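Local coordinates for protein MFP2b (Ascaris suum, PDB 2BJR) that enhances polymerization of the major sperm protein MSP in the amoeboid motility of nematode sperm, and binds a zinc ion, at residues I96-R101 and M160-R165; I312-L317 and M355-K360; F20-V25 and D197-D202; G14-P19 and K71-Q76; E57-Y62 and R142-G147. All coordinates share one frame; numbering follows the deposited sequence.

Contact 1: residues I96-R101 and M160-R165; sequences IKYSDR and MLIIAR
Ile162 is the bump of this contact, and the hollow is lined by Ile96 at the end of the neighbouring strand and by Tyr98 and Arg101 of the turn that follows. Ile162 CG1 sits in the crowded position between backbone N and carbonyl carbon (chi1 62°), which spreads the branches over three partners. CG1 crosses obliquely against Ile96 CG1 at 3.8 Å, CG2 comes up to the edge of the Tyr98 ring at CD1, and CD1 reaches Arg101 CB. Ile96 adopts the same crowded first torsion, so the two beta-branched residues mesh on one face of the sheet; beyond them Ala164 is small enough to lie beside Ile96 CG2. On the backbone, Ile96 and Ile162 form an antiparallel hydrogen-bonded pair, Ile96 N giving to Ile162 O at 2.8 Å and Ile162 N returning to Ile96 O at 2.9 Å, both nearly along the C=O axis. After Lys97 the strand gives way to a short 3-10 segment, yet Tyr98 N still reaches Met160 O at 2.8 Å. The turn is braced from within: the extended Arg101 chain folds its guanidinium flat over Tyr98 CZ, while NH1 donates to Tyr98 O at 2.9 Å. Behind the pair, Leu161 curls CD2 back over the carbonyl of Ile96. Strand 92-97 is an outer strand of a three-stranded antiparallel sheet and 161-166 the middle one. Met111 of strand 110-111 packs on Ile96, Ile162 and Ala164, and Phe118 of strand 117-122 meets Tyr98 and Ile162.

Contact 2: residues I312-L317 and M355-K360; sequences ISPAVL and MVLCRK
Two neighbouring strands of an antiparallel sheet, 313-319 and 355-361, meet here in the second of the protein's two cytosolic motility protein regions. Val316 and Met355 (present as selenomethionine) form a hydrogen-bonded pair: Val316 N gives to Met355 O and Met355 N to Val316 O, each at 2.9 Å and in the carbonyl plane. Next to them Ala315 and Val356 are a non-hydrogen-bonded pair, where Ala315 CA comes within 3.3 Å of Met355 O in a CA-H...O contact; the small methyl of Ala315 faces Val356 CG2 at 4.3 Å. At Pro314 the ladder is one-sided. Leu357 N gives a straight bond to Pro314 O at 3.1 Å, its donor standing above the carbonyl plane, but proline has no N-H to send back. Its ring packs instead on the partner: CB lies obliquely against Leu357 CB at 4.0 Å, and CG approaches Leu357 CD2. Ser313 turns its hydroxyl to Val303 O, leaving CB beside Val356 CG1. Backbone bonds thus carry the polarity of this buried join, while the side chains that meet across it are essentially apolar and hold together by dispersion and exclusion of water.

Contact 3: residues F20-V25 and D197-D202; sequences FPDNPV and DFRCGD
Asp22 OD1 is held by three donors: two nitrogens of Arg199 and one water. Arg199 comes end-on in a salt bridge whose two nitrogens share one oxygen, NH2 at 2.9 Å on the syn lone pair of OD1 and NH1 at 3.0 Å. Carboxylate and guanidinium planes lie only 18° apart, though NH1 stands off the carboxylate plane. NH1 also donates to Phe20 O at 3.0 Å, on a lone pair and near the guanidinium plane, which helps fix the rotation of the group. The bend of the Arg199 chain at chi3 (-63°) carries its tip over to the loop 20-25. Asp202 steadies the arginine from its own side: OD2 takes the backbone N of Arg199 at 2.9 Å, and OD1 pairs with NH2 at 3.1 Å. A type II turn from Arg199 to Asp202, with Gly201 at its positive-phi corner, brings the carboxylate back. Water 1 donates to Asp22 OD1 and Asp202 OD2, which probably eases the repulsion between the two acids, while Asp22 OD2 pairs with Lys83. The Pro24 ring rests against Asp197 CB and CG; one water links Asn23 N to Asp197 O, another donates to both Pro24 O and Asp197 OD2, and Asp197 OD1 meets Tyr34 OH. With these waters, the salt-bridge network of Asp22, Arg199 and Asp202 makes a polar interface between the two motility-protein regions.

Contact 4: residues G14-P19 and K71-Q76; sequences GPIGSP and KDLGGQ
Ile16 gives up the most surface in this contact, and it does so with both backbone and side chain. Its N donates to Gly75 O at 2.9 Å, in the plane of that carbonyl. Its CG1 stands anti to the carbonyl carbon (chi1 -62°) and the chain runs on extended, so CD1 becomes the tip that arrives at the C-terminal end of helix 70-73. There it lies 3.4 Å from Gly74 O and crosses Leu73 at about a right angle, with CD1 to CD1 at 3.9 Å. A branched apolar chain suits this partly buried place, where Cys58 of strand 55-62 also touches it. The pairing belongs to the edge of a six-stranded antiparallel sheet: Pro15 and Gln76 are a non-hydrogen-bonded pair where strand 10-15 ends and 76-81 begins, after which a type II turn from Pro15 to Ser18 swings the first chain away. Gln76 presses CB to within 4.0 Å of Pro15 CA. Its CG occupies the crowded position between N and carbonyl carbon (chi1 52°), and the bend at chi2 folds NE2 back over Gly75, whose lack of a side chain leaves room for it. Gly75 O is doubly used, accepting from Ile16 N and from water 4, which also donates to Ile16 O at 2.9 Å. Gly74, with positive phi (84°), lets the chain leave the helix, and Leu73 O just before it accepts from Trp38 NE1.

Contact 5: residues E57-Y62 and R142-G147; sequences ECSFPY and RFSHDG
This is a face-to-face contact between two antiparallel sheets of the first motility-protein region, made by side chains where strand 55-62 of one crosses strand 140-145 of the other. The short segments run at 129° to each other, with axes 5.5 Å apart at closest. So near an approach is possible because the residues at the crossing are small or compact: two serines and a proline. Ser144 holds OG between its backbone N and carbonyl carbon (chi1 53°), and points it across at Ser59 OG, which stands anti to its own N (chi1 179°). Ser144 donates over a short 2.6 Å between the two OG atoms, while Ser59 OG is also bonded to Glu66 OE2, giving a short hydrogen-bonded chain from Ser144 through Ser59 to the Glu66 carboxylate. Beside it the Pro61 ring settles over the second strand: CD and CB lie against the Ser144 side chain, and CG is 3.9 Å from Arg142 CB. Arg142 thus contributes its aliphatic base, its extended chain carrying the guanidinium on to Glu151. Phe60 and Phe143 turn away from this crossing into their own sides, against Trp38 and Trp122. Tyr133 of strand 130-135 and Val149 of strand 148-153 border the Pro61 ring on the four-stranded sheet, and Arg48 of strand 43-52 reaches across from the other sheet to Ser144 O.

Overall arrangement
Contacts 1, 4 and 5 all lie in the first motility-protein region. Contact 5 is central to them: Cys58 SG meets Leu73 CD1 of contact 4 at 3.5 Å, and Phe143 CZ packs on the selenium of Met160 in contact 1 at 3.7 Å. Contact 4 runs straight on into contact 3, where Pro19 CB lies 3.5 Å from Arg199 CD. Contact 3 alone pairs segments of the two regions, and closes a loop within which contacts 1 and 5 are nested. Contact 2 lies in the second region, its centre about 24 Å from that of contact 3 and about 35 Å from that of contact 1. All five lie away from the zinc held by His86, Cys174, Cys176 and Cys179.

Contact 1: residues I96-R101 and M160-R165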
# COMPACT_ATOMS: atom_id res chain seq x y z
N ILE A 96 15.23 -6.30 -7.19
CA ILE A 96 15.77 -7.09 -8.27
C ILE A 96 15.48 -8.57 -8.08
O ILE A 96 15.22 -9.01 -6.97
CB ILE A 96 17.31 -6.90 -8.38
CG1 ILE A 96 18.01 -7.49 -7.13
CG2 ILE A 96 17.60 -5.47 -8.54
CD1 ILE A 96 19.52 -7.53 -7.26
N LYS A 97 15.61 -9.34 -9.15
CA LYS A 97 15.50 -10.78 -9.04
C LYS A 97 16.70 -11.31 -8.29
O LYS A 97 17.83 -10.85 -8.49
CB LYS A 97 15.46 -11.46 -10.41
CG LYS A 97 14.16 -11.22 -11.19
CD LYS A 97 14.14 -12.14 -12.42
CE LYS A 97 13.71 -11.42 -13.68
NZ LYS A 97 14.06 -12.25 -14.90
N TYR A 98 16.45 -12.30 -7.45
CA TYR A 98 17.48 -12.89 -6.64
C TYR A 98 18.60 -13.42 -7.58
O TYR A 98 19.78 -13.28 -7.27
CB TYR A 98 16.85 -14.01 -5.85
CG TYR A 98 17.79 -14.77 -4.98
CD1 TYR A 98 18.25 -14.22 -3.78
CD2 TYR A 98 18.25 -16.02 -5.36
CE1 TYR A 98 19.14 -14.93 -2.97
CE2 TYR A 98 19.13 -16.74 -4.55
CZ TYR A 98 19.58 -16.20 -3.37
OH TYR A 98 20.42 -16.94 -2.54
N SER A 99 18.23 -13.93 -8.74
CA SER A 99 19.22 -14.48 -9.67
C SER A 99 20.14 -13.40 -10.23
O SER A 99 21.23 -13.73 -10.70
CB SER A 99 18.56 -15.26 -10.81
OG SER A 99 17.71 -14.41 -11.57
N ASP A 100 19.73 -12.14 -10.17
CA ASP A 100 20.50 -11.01 -10.73
C ASP A 100 21.41 -10.33 -9.73
O ASP A 100 22.00 -9.28 -10.06
CB ASP A 100 19.55 -9.96 -11.33
CG ASP A 100 18.92 -10.42 -12.64
OD1 ASP A 100 19.54 -11.30 -13.30
OD2 ASP A 100 17.82 -9.95 -13.06
N ARG A 101 21.54 -10.87 -8.51
CA ARG A 101 22.23 -10.13 -7.45
C ARG A 101 23.72 -9.93 -7.76
O ARG A 101 24.27 -8.87 -7.48
CB ARG A 101 22.03 -10.80 -6.09
CG ARG A 101 22.55 -12.23 -5.96
CD ARG A 101 21.96 -12.98 -4.74
NE ARG A 101 22.55 -14.30 -4.53
CZ ARG A 101 22.35 -15.38 -5.29
NH1 ARG A 101 21.59 -15.34 -6.37
NH2 ARG A 101 22.94 -16.51 -4.98
N MSE A 160 12.36 -14.72 -7.18
CA MSE A 160 11.95 -13.94 -6.00
C MSE A 160 12.74 -12.64 -6.00
O MSE A 160 13.80 -12.53 -6.62
CB MSE A 160 12.19 -14.75 -4.72
CG MSE A 160 11.40 -16.00 -4.70
SE MSE A 160 11.40 -16.81 -2.95
CE MSE A 160 10.55 -18.52 -3.41
N LEU A 161 12.23 -11.63 -5.30
CA LEU A 161 12.78 -10.29 -5.35
C LEU A 161 13.46 -9.94 -4.01
O LEU A 161 12.92 -10.20 -2.95
CB LEU A 161 11.67 -9.29 -5.65
CG LEU A 161 10.81 -9.58 -6.87
CD1 LEU A 161 9.75 -8.49 -6.99
CD2 LEU A 161 11.68 -9.63 -8.08
N ILE A 162 14.61 -9.28 -4.10
CA ILE A 162 15.36 -8.72 -2.97
C ILE A 162 15.64 -7.26 -3.25
O ILE A 162 15.50 -6.80 -4.40
CB ILE A 162 16.65 -9.52 -2.73
CG1 ILE A 162 17.60 -9.45 -3.94
CG2 ILE A 162 16.29 -10.94 -2.48
CD1 ILE A 162 19.03 -9.97 -3.70
N ILE A 163 15.95 -6.51 -2.19
CA ILE A 163 16.21 -5.07 -2.29
C ILE A 163 17.70 -4.77 -2.52
O ILE A 163 18.56 -5.23 -1.73
CB ILE A 163 15.73 -4.35 -1.04
CG1 ILE A 163 14.21 -4.48 -0.88
CG2 ILE A 163 16.13 -2.91 -1.06
CD1 ILE A 163 13.70 -4.09 0.50
N ALA A 164 17.98 -3.98 -3.56
CA ALA A 164 19.32 -3.39 -3.77
C ALA A 164 19.29 -1.92 -3.42
O ALA A 164 18.31 -1.21 -3.70
CB ALA A 164 19.75 -3.58 -5.24
N ARG A 165 20.34 -1.45 -2.76
CA ARG A 165 20.61 -0.04 -2.63
C ARG A 165 21.37 0.44 -3.87
O ARG A 165 22.45 -0.08 -4.19
CB ARG A 165 21.46 0.24 -1.36
CG ARG A 165 20.83 -0.08 -0.04
CD ARG A 165 21.85 -0.41 1.08
NE ARG A 165 22.86 0.64 1.24
CZ ARG A 165 22.71 1.76 1.90
NH1 ARG A 165 21.59 2.06 2.53
NH2 ARG A 165 23.73 2.65 1.93

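Contact 2: residues I312-L317 and M355-K360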
# COMPACT_ATOMS: atom_id res chain seq x y z
N ILE A 312 -13.02 -4.36 -3.12
CA ILE A 312 -13.60 -3.10 -2.69
C ILE A 312 -13.08 -1.93 -3.50
O ILE A 312 -11.88 -1.81 -3.72
CB ILE A 312 -13.32 -2.93 -1.20
CG1 ILE A 312 -13.80 -4.16 -0.40
CG2 ILE A 312 -13.99 -1.70 -0.68
CD1 ILE A 312 -15.31 -4.41 -0.45
N SER A 313 -13.97 -1.03 -3.90
CA SER A 313 -13.68 0.12 -4.75
C SER A 313 -14.14 1.40 -4.07
O SER A 313 -15.11 1.36 -3.29
CB SER A 313 -14.43 0.00 -6.10
OG SER A 313 -14.06 -1.19 -6.76
N PRO A 314 -13.51 2.55 -4.38
CA PRO A 314 -14.01 3.83 -3.88
C PRO A 314 -15.30 4.22 -4.64
O PRO A 314 -15.36 4.02 -5.84
CB PRO A 314 -12.87 4.84 -4.22
CG PRO A 314 -11.74 4.03 -4.66
CD PRO A 314 -12.32 2.77 -5.24
N ALA A 315 -16.27 4.82 -3.96
CA ALA A 315 -17.57 5.14 -4.57
C ALA A 315 -18.22 6.27 -3.82
O ALA A 315 -18.22 6.30 -2.60
CB ALA A 315 -18.45 3.94 -4.55
N VAL A 316 -18.79 7.21 -4.57
CA VAL A 316 -19.63 8.22 -4.01
C VAL A 316 -21.06 7.67 -4.07
O VAL A 316 -21.55 7.29 -5.14
CB VAL A 316 -19.54 9.51 -4.85
CG1 VAL A 316 -20.48 10.54 -4.33
CG2 VAL A 316 -18.11 10.04 -4.88
N LEU A 317 -21.71 7.63 -2.92
CA LEU A 317 -23.10 7.22 -2.76
C LEU A 317 -23.99 8.45 -2.78
O LEU A 317 -23.56 9.53 -2.39
CB LEU A 317 -23.30 6.52 -1.41
CG LEU A 317 -22.86 5.06 -1.30
CD1 LEU A 317 -21.38 4.96 -1.46
CD2 LEU A 317 -23.33 4.48 0.02
N MSE A 355 -21.40 6.57 -7.95
CA MSE A 355 -20.39 6.95 -8.91
C MSE A 355 -19.08 6.29 -8.45
O MSE A 355 -18.63 6.52 -7.34
CB MSE A 355 -20.24 8.48 -8.99
CG MSE A 355 -21.53 9.27 -9.29
SE MSE A 355 -21.88 8.93 -11.17
CE MSE A 355 -20.41 9.71 -12.05
N VAL A 356 -18.48 5.45 -9.29
CA VAL A 356 -17.36 4.61 -8.87
C VAL A 356 -16.06 5.17 -9.44
O VAL A 356 -16.01 5.55 -10.60
CB VAL A 356 -17.58 3.15 -9.32
CG1 VAL A 356 -16.41 2.27 -9.03
CG2 VAL A 356 -18.78 2.62 -8.67
N LEU A 357 -14.99 5.20 -8.65
CA LEU A 357 -13.70 5.67 -9.18
C LEU A 357 -13.15 4.58 -10.09
O LEU A 357 -12.97 3.44 -9.66
CB LEU A 357 -12.68 5.98 -8.05
CG LEU A 357 -11.31 6.39 -8.63
CD1 LEU A 357 -11.45 7.72 -9.42
CD2 LEU A 357 -10.26 6.49 -7.58
N CYS A 358 -12.94 4.92 -11.36
CA CYS A 358 -12.39 4.02 -12.35
C CYS A 358 -11.15 4.63 -12.96
O CYS A 358 -10.82 5.83 -12.74
CB CYS A 358 -13.39 3.77 -13.48
SG CYS A 358 -14.94 3.04 -12.92
N ARG A 359 -10.42 3.77 -13.66
CA ARG A 359 -9.28 4.16 -14.42
C ARG A 359 -9.27 3.44 -15.77
O ARG A 359 -9.83 2.36 -15.93
CB ARG A 359 -7.97 3.88 -13.67
CG ARG A 359 -7.77 2.48 -13.23
CD ARG A 359 -6.43 2.27 -12.54
NE ARG A 359 -6.16 0.88 -12.25
CZ ARG A 359 -4.95 0.39 -12.06
NH1 ARG A 359 -3.88 1.19 -12.02
NH2 ARG A 359 -4.81 -0.90 -11.93
N LYS A 360 -8.58 4.06 -16.71
CA LYS A 360 -8.51 3.59 -18.10
C LYS A 360 -7.08 3.67 -18.54
O LYS A 360 -6.48 4.74 -18.45
CB LYS A 360 -9.33 4.50 -19.02
CG LYS A 360 -9.18 4.10 -20.52
CD LYS A 360 -10.36 4.63 -21.38
CE LYS A 360 -10.26 4.11 -22.87
NZ LYS A 360 -11.59 4.03 -23.59

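Contact 3: residues F20-V25 and D197-D202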
# COMPACT_ATOMS: atom_id res chain seq x y z
N PHE A 20 2.05 2.90 12.05
CA PHE A 20 3.33 2.79 11.42
C PHE A 20 4.12 4.05 11.55
O PHE A 20 3.56 5.13 11.62
CB PHE A 20 3.21 2.47 9.91
CG PHE A 20 2.93 1.03 9.61
CD1 PHE A 20 1.65 0.52 9.79
CD2 PHE A 20 3.94 0.22 9.17
CE1 PHE A 20 1.40 -0.77 9.52
CE2 PHE A 20 3.72 -1.07 8.90
CZ PHE A 20 2.42 -1.58 9.07
N PRO A 21 5.44 3.90 11.54
CA PRO A 21 6.34 5.06 11.43
C PRO A 21 6.20 5.75 10.06
O PRO A 21 5.62 5.20 9.12
CB PRO A 21 7.72 4.45 11.56
CG PRO A 21 7.52 2.94 11.15
CD PRO A 21 6.18 2.62 11.61
N ASP A 22 6.79 6.94 9.96
CA ASP A 22 6.81 7.63 8.68
C ASP A 22 7.44 6.83 7.58
O ASP A 22 8.43 6.11 7.79
CB ASP A 22 7.62 8.93 8.77
CG ASP A 22 6.94 10.00 9.59
OD1 ASP A 22 5.74 9.94 9.96
OD2 ASP A 22 7.61 10.97 9.93
N ASN A 23 6.89 6.99 6.39
CA ASN A 23 7.51 6.46 5.19
C ASN A 23 8.01 4.98 5.19
O ASN A 23 9.14 4.69 4.80
CB ASN A 23 8.65 7.38 4.77
CG ASN A 23 8.17 8.78 4.53
OD1 ASN A 23 7.51 9.04 3.51
ND2 ASN A 23 8.39 9.64 5.47
N PRO A 24 7.15 4.05 5.57
CA PRO A 24 7.56 2.64 5.61
C PRO A 24 7.72 2.07 4.19
O PRO A 24 7.08 2.57 3.24
CB PRO A 24 6.42 1.99 6.39
CG PRO A 24 5.24 2.80 5.93
CD PRO A 24 5.76 4.23 5.98
N VAL A 25 8.58 1.08 4.01
CA VAL A 25 8.84 0.57 2.69
C VAL A 25 7.93 -0.64 2.47
O VAL A 25 7.99 -1.62 3.21
CB VAL A 25 10.29 0.23 2.49
CG1 VAL A 25 10.52 -0.51 1.14
CG2 VAL A 25 11.16 1.49 2.59
N ASP A 197 1.46 6.27 2.35
CA ASP A 197 1.23 6.02 3.80
C ASP A 197 1.29 7.30 4.61
O ASP A 197 2.26 8.07 4.50
CB ASP A 197 2.31 5.07 4.31
CG ASP A 197 2.18 3.67 3.71
OD1 ASP A 197 1.23 2.98 4.11
OD2 ASP A 197 2.92 3.24 2.80
N PHE A 198 0.25 7.49 5.42
CA PHE A 198 0.12 8.55 6.38
C PHE A 198 -0.65 8.08 7.58
O PHE A 198 -1.39 7.11 7.52
CB PHE A 198 -0.66 9.70 5.77
CG PHE A 198 0.08 10.47 4.76
CD1 PHE A 198 -0.05 10.21 3.41
CD2 PHE A 198 0.89 11.54 5.16
CE1 PHE A 198 0.66 10.97 2.44
CE2 PHE A 198 1.59 12.32 4.18
CZ PHE A 198 1.47 12.01 2.84
N ARG A 199 -0.52 8.81 8.68
CA ARG A 199 -1.37 8.58 9.84
C ARG A 199 -2.38 9.68 9.93
O ARG A 199 -2.06 10.82 9.65
CB ARG A 199 -0.57 8.53 11.13
CG ARG A 199 0.52 7.45 11.22
CD ARG A 199 1.37 7.54 12.54
NE ARG A 199 2.08 8.82 12.58
CZ ARG A 199 3.25 9.05 12.02
NH1 ARG A 199 3.93 8.07 11.45
NH2 ARG A 199 3.76 10.28 12.06
N CYS A 200 -3.58 9.37 10.39
CA CYS A 200 -4.57 10.39 10.65
C CYS A 200 -4.00 11.32 11.69
O CYS A 200 -3.27 10.87 12.60
CB CYS A 200 -5.85 9.82 11.20
SG CYS A 200 -6.65 8.95 9.89
N GLY A 201 -4.25 12.60 11.47
CA GLY A 201 -3.67 13.68 12.26
C GLY A 201 -2.30 14.17 11.83
O GLY A 201 -1.85 15.18 12.38
N ASP A 202 -1.63 13.49 10.91
CA ASP A 202 -0.43 14.01 10.28
C ASP A 202 -0.86 15.26 9.48
O ASP A 202 -2.04 15.40 9.14
CB ASP A 202 0.13 13.05 9.22
CG ASP A 202 1.00 11.91 9.77
OD1 ASP A 202 1.37 11.93 10.99
OD2 ASP A 202 1.41 10.98 8.97
O HOH W 1 3.46 9.47 8.30
O HOH W 2 4.33 8.44 6.20
O HOH W 3 5.40 4.22 2.16

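Contact 4: residues G14-P19 and K71-Q76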
# COMPACT_ATOMS: atom_id res chain seq x y z
N GLY A 14 9.05 0.52 15.57
CA GLY A 14 7.77 -0.07 15.17
C GLY A 14 7.02 -0.73 16.29
O GLY A 14 7.01 -1.93 16.39
N PRO A 15 6.42 0.04 17.17
CA PRO A 15 5.71 -0.56 18.29
C PRO A 15 4.48 -1.34 17.78
O PRO A 15 3.62 -0.79 17.07
CB PRO A 15 5.36 0.63 19.19
CG PRO A 15 5.55 1.81 18.35
CD PRO A 15 6.36 1.51 17.16
N ILE A 16 4.46 -2.63 18.09
CA ILE A 16 3.33 -3.49 17.70
C ILE A 16 2.07 -2.97 18.31
O ILE A 16 2.03 -2.57 19.47
CB ILE A 16 3.60 -4.97 18.06
CG1 ILE A 16 4.81 -5.48 17.29
CG2 ILE A 16 2.37 -5.85 17.78
CD1 ILE A 16 5.40 -6.75 17.84
N GLY A 17 1.00 -2.90 17.52
CA GLY A 17 -0.25 -2.37 18.00
C GLY A 17 -0.39 -0.85 18.00
O GLY A 17 -1.37 -0.35 18.46
N SER A 18 0.61 -0.14 17.49
CA SER A 18 0.54 1.30 17.28
C SER A 18 0.70 1.60 15.76
O SER A 18 1.11 0.76 14.99
CB SER A 18 1.65 2.01 18.08
OG SER A 18 1.36 2.01 19.48
N PRO A 19 0.37 2.80 15.33
CA PRO A 19 0.53 3.15 13.91
C PRO A 19 1.93 3.05 13.39
O PRO A 19 2.92 3.10 14.14
CB PRO A 19 -0.00 4.57 13.83
CG PRO A 19 -0.92 4.70 14.95
CD PRO A 19 -0.26 3.90 16.09
N LYS A 71 3.44 -10.93 22.70
CA LYS A 71 3.98 -11.98 23.58
C LYS A 71 5.06 -12.89 22.94
O LYS A 71 6.00 -13.30 23.62
CB LYS A 71 2.84 -12.83 24.15
CG LYS A 71 2.11 -12.11 25.26
CD LYS A 71 0.94 -12.95 25.80
CE LYS A 71 -0.14 -12.10 26.57
NZ LYS A 71 0.11 -11.99 28.06
N ASP A 72 4.94 -13.17 21.64
CA ASP A 72 6.02 -13.82 20.92
C ASP A 72 7.23 -12.87 20.76
O ASP A 72 8.38 -13.24 20.99
CB ASP A 72 5.55 -14.25 19.52
CG ASP A 72 4.39 -15.28 19.54
OD1 ASP A 72 4.29 -16.09 20.50
OD2 ASP A 72 3.58 -15.37 18.58
N LEU A 73 6.97 -11.62 20.38
CA LEU A 73 8.02 -10.76 19.82
C LEU A 73 8.53 -9.68 20.75
O LEU A 73 9.55 -9.03 20.49
CB LEU A 73 7.47 -10.07 18.55
CG LEU A 73 7.07 -11.03 17.43
CD1 LEU A 73 6.30 -10.28 16.36
CD2 LEU A 73 8.26 -11.69 16.85
N GLY A 74 7.82 -9.46 21.84
CA GLY A 74 8.05 -8.28 22.63
C GLY A 74 7.28 -7.12 22.04
O GLY A 74 6.54 -7.29 21.05
N GLY A 75 7.45 -5.95 22.62
CA GLY A 75 6.58 -4.83 22.31
C GLY A 75 6.84 -4.13 20.97
O GLY A 75 5.96 -3.40 20.50
N GLN A 76 8.03 -4.33 20.38
CA GLN A 76 8.43 -3.59 19.19
C GLN A 76 9.29 -4.38 18.21
O GLN A 76 10.11 -5.27 18.57
CB GLN A 76 9.07 -2.24 19.53
CG GLN A 76 10.22 -2.23 20.54
CD GLN A 76 9.78 -2.23 22.02
OE1 GLN A 76 10.49 -2.79 22.86
NE2 GLN A 76 8.60 -1.65 22.33
O HOH W 4 3.95 -2.61 21.59

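Contact 5: residues E57-Y62 and R142-G147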
# COMPACT_ATOMS: atom_id res chain seq x y z
N GLU A 57 0.58 -4.98 12.75
CA GLU A 57 0.65 -6.40 13.07
C GLU A 57 1.83 -6.92 12.28
O GLU A 57 2.31 -6.26 11.33
CB GLU A 57 -0.64 -7.11 12.69
CG GLU A 57 -1.80 -6.78 13.64
CD GLU A 57 -3.04 -7.65 13.47
OE1 GLU A 57 -3.00 -8.68 12.79
OE2 GLU A 57 -4.09 -7.30 14.03
N CYS A 58 2.39 -8.05 12.66
CA CYS A 58 3.56 -8.56 12.00
C CYS A 58 3.73 -10.07 12.19
O CYS A 58 3.06 -10.69 13.02
CB CYS A 58 4.81 -7.80 12.44
SG CYS A 58 4.99 -7.81 14.26
N SER A 59 4.60 -10.64 11.38
CA SER A 59 4.87 -12.07 11.32
C SER A 59 6.31 -12.36 10.99
O SER A 59 6.86 -11.81 10.03
CB SER A 59 3.98 -12.74 10.26
OG SER A 59 4.23 -14.13 10.17
N PHE A 60 6.96 -13.22 11.79
CA PHE A 60 8.35 -13.60 11.58
C PHE A 60 8.44 -15.13 11.76
O PHE A 60 7.72 -15.68 12.59
CB PHE A 60 9.29 -12.93 12.60
CG PHE A 60 9.37 -11.44 12.47
CD1 PHE A 60 8.41 -10.66 13.03
CD2 PHE A 60 10.34 -10.84 11.66
CE1 PHE A 60 8.43 -9.31 12.89
CE2 PHE A 60 10.39 -9.47 11.54
CZ PHE A 60 9.43 -8.72 12.12
N PRO A 61 9.26 -15.79 10.97
CA PRO A 61 9.56 -17.21 11.14
C PRO A 61 10.72 -17.47 12.11
O PRO A 61 11.82 -16.96 11.95
CB PRO A 61 9.95 -17.66 9.74
CG PRO A 61 10.40 -16.43 9.03
CD PRO A 61 9.92 -15.25 9.78
N TYR A 62 10.44 -18.23 13.14
CA TYR A 62 11.45 -18.58 14.14
C TYR A 62 11.07 -19.87 14.85
O TYR A 62 9.92 -20.04 15.21
CB TYR A 62 11.52 -17.48 15.16
CG TYR A 62 12.50 -17.73 16.28
CD1 TYR A 62 13.87 -17.75 16.04
CD2 TYR A 62 12.04 -18.01 17.57
CE1 TYR A 62 14.79 -18.01 17.10
CE2 TYR A 62 12.93 -18.28 18.61
CZ TYR A 62 14.30 -18.28 18.37
OH TYR A 62 15.15 -18.51 19.43
N ARG A 142 12.84 -18.40 4.28
CA ARG A 142 11.80 -18.78 5.17
C ARG A 142 10.68 -17.75 5.16
O ARG A 142 10.94 -16.55 5.19
CB ARG A 142 12.31 -18.82 6.59
CG ARG A 142 13.16 -20.02 6.84
CD ARG A 142 13.73 -19.96 8.23
NE ARG A 142 14.36 -21.23 8.56
CZ ARG A 142 15.61 -21.54 8.28
NH1 ARG A 142 16.38 -20.67 7.65
NH2 ARG A 142 16.10 -22.73 8.61
N PHE A 143 9.46 -18.26 5.19
CA PHE A 143 8.24 -17.44 5.12
C PHE A 143 7.27 -17.91 6.17
O PHE A 143 6.99 -19.11 6.28
CB PHE A 143 7.60 -17.56 3.74
CG PHE A 143 8.54 -17.24 2.61
CD1 PHE A 143 9.36 -18.21 2.07
CD2 PHE A 143 8.63 -15.95 2.11
CE1 PHE A 143 10.23 -17.91 1.04
CE2 PHE A 143 9.51 -15.64 1.12
CZ PHE A 143 10.30 -16.59 0.57
N SER A 144 6.75 -16.99 6.97
CA SER A 144 5.84 -17.37 8.04
C SER A 144 4.39 -17.06 7.62
O SER A 144 4.11 -15.99 7.10
CB SER A 144 6.20 -16.67 9.36
OG SER A 144 6.32 -15.26 9.23
N HIS A 145 3.47 -17.99 7.87
CA HIS A 145 2.06 -17.77 7.54
C HIS A 145 1.22 -18.88 8.13
O HIS A 145 1.71 -20.02 8.25
CB HIS A 145 1.89 -17.83 6.04
CG HIS A 145 2.22 -19.17 5.46
ND1 HIS A 145 1.24 -20.04 5.05
CD2 HIS A 145 3.41 -19.81 5.26
CE1 HIS A 145 1.80 -21.15 4.61
NE2 HIS A 145 3.11 -21.04 4.73
N ASP A 146 -0.03 -18.58 8.47
CA ASP A 146 -0.98 -19.63 8.88
C ASP A 146 -0.41 -20.50 10.01
O ASP A 146 -0.70 -21.71 10.07
CB ASP A 146 -1.33 -20.51 7.68
CG ASP A 146 -1.89 -19.70 6.47
OD1 ASP A 146 -2.90 -18.98 6.69
OD2 ASP A 146 -1.37 -19.65 5.30
N GLY A 147 0.39 -19.91 10.89
CA GLY A 147 0.99 -20.65 12.00
C GLY A 147 2.11 -21.60 11.61
O GLY A 147 2.56 -22.40 12.45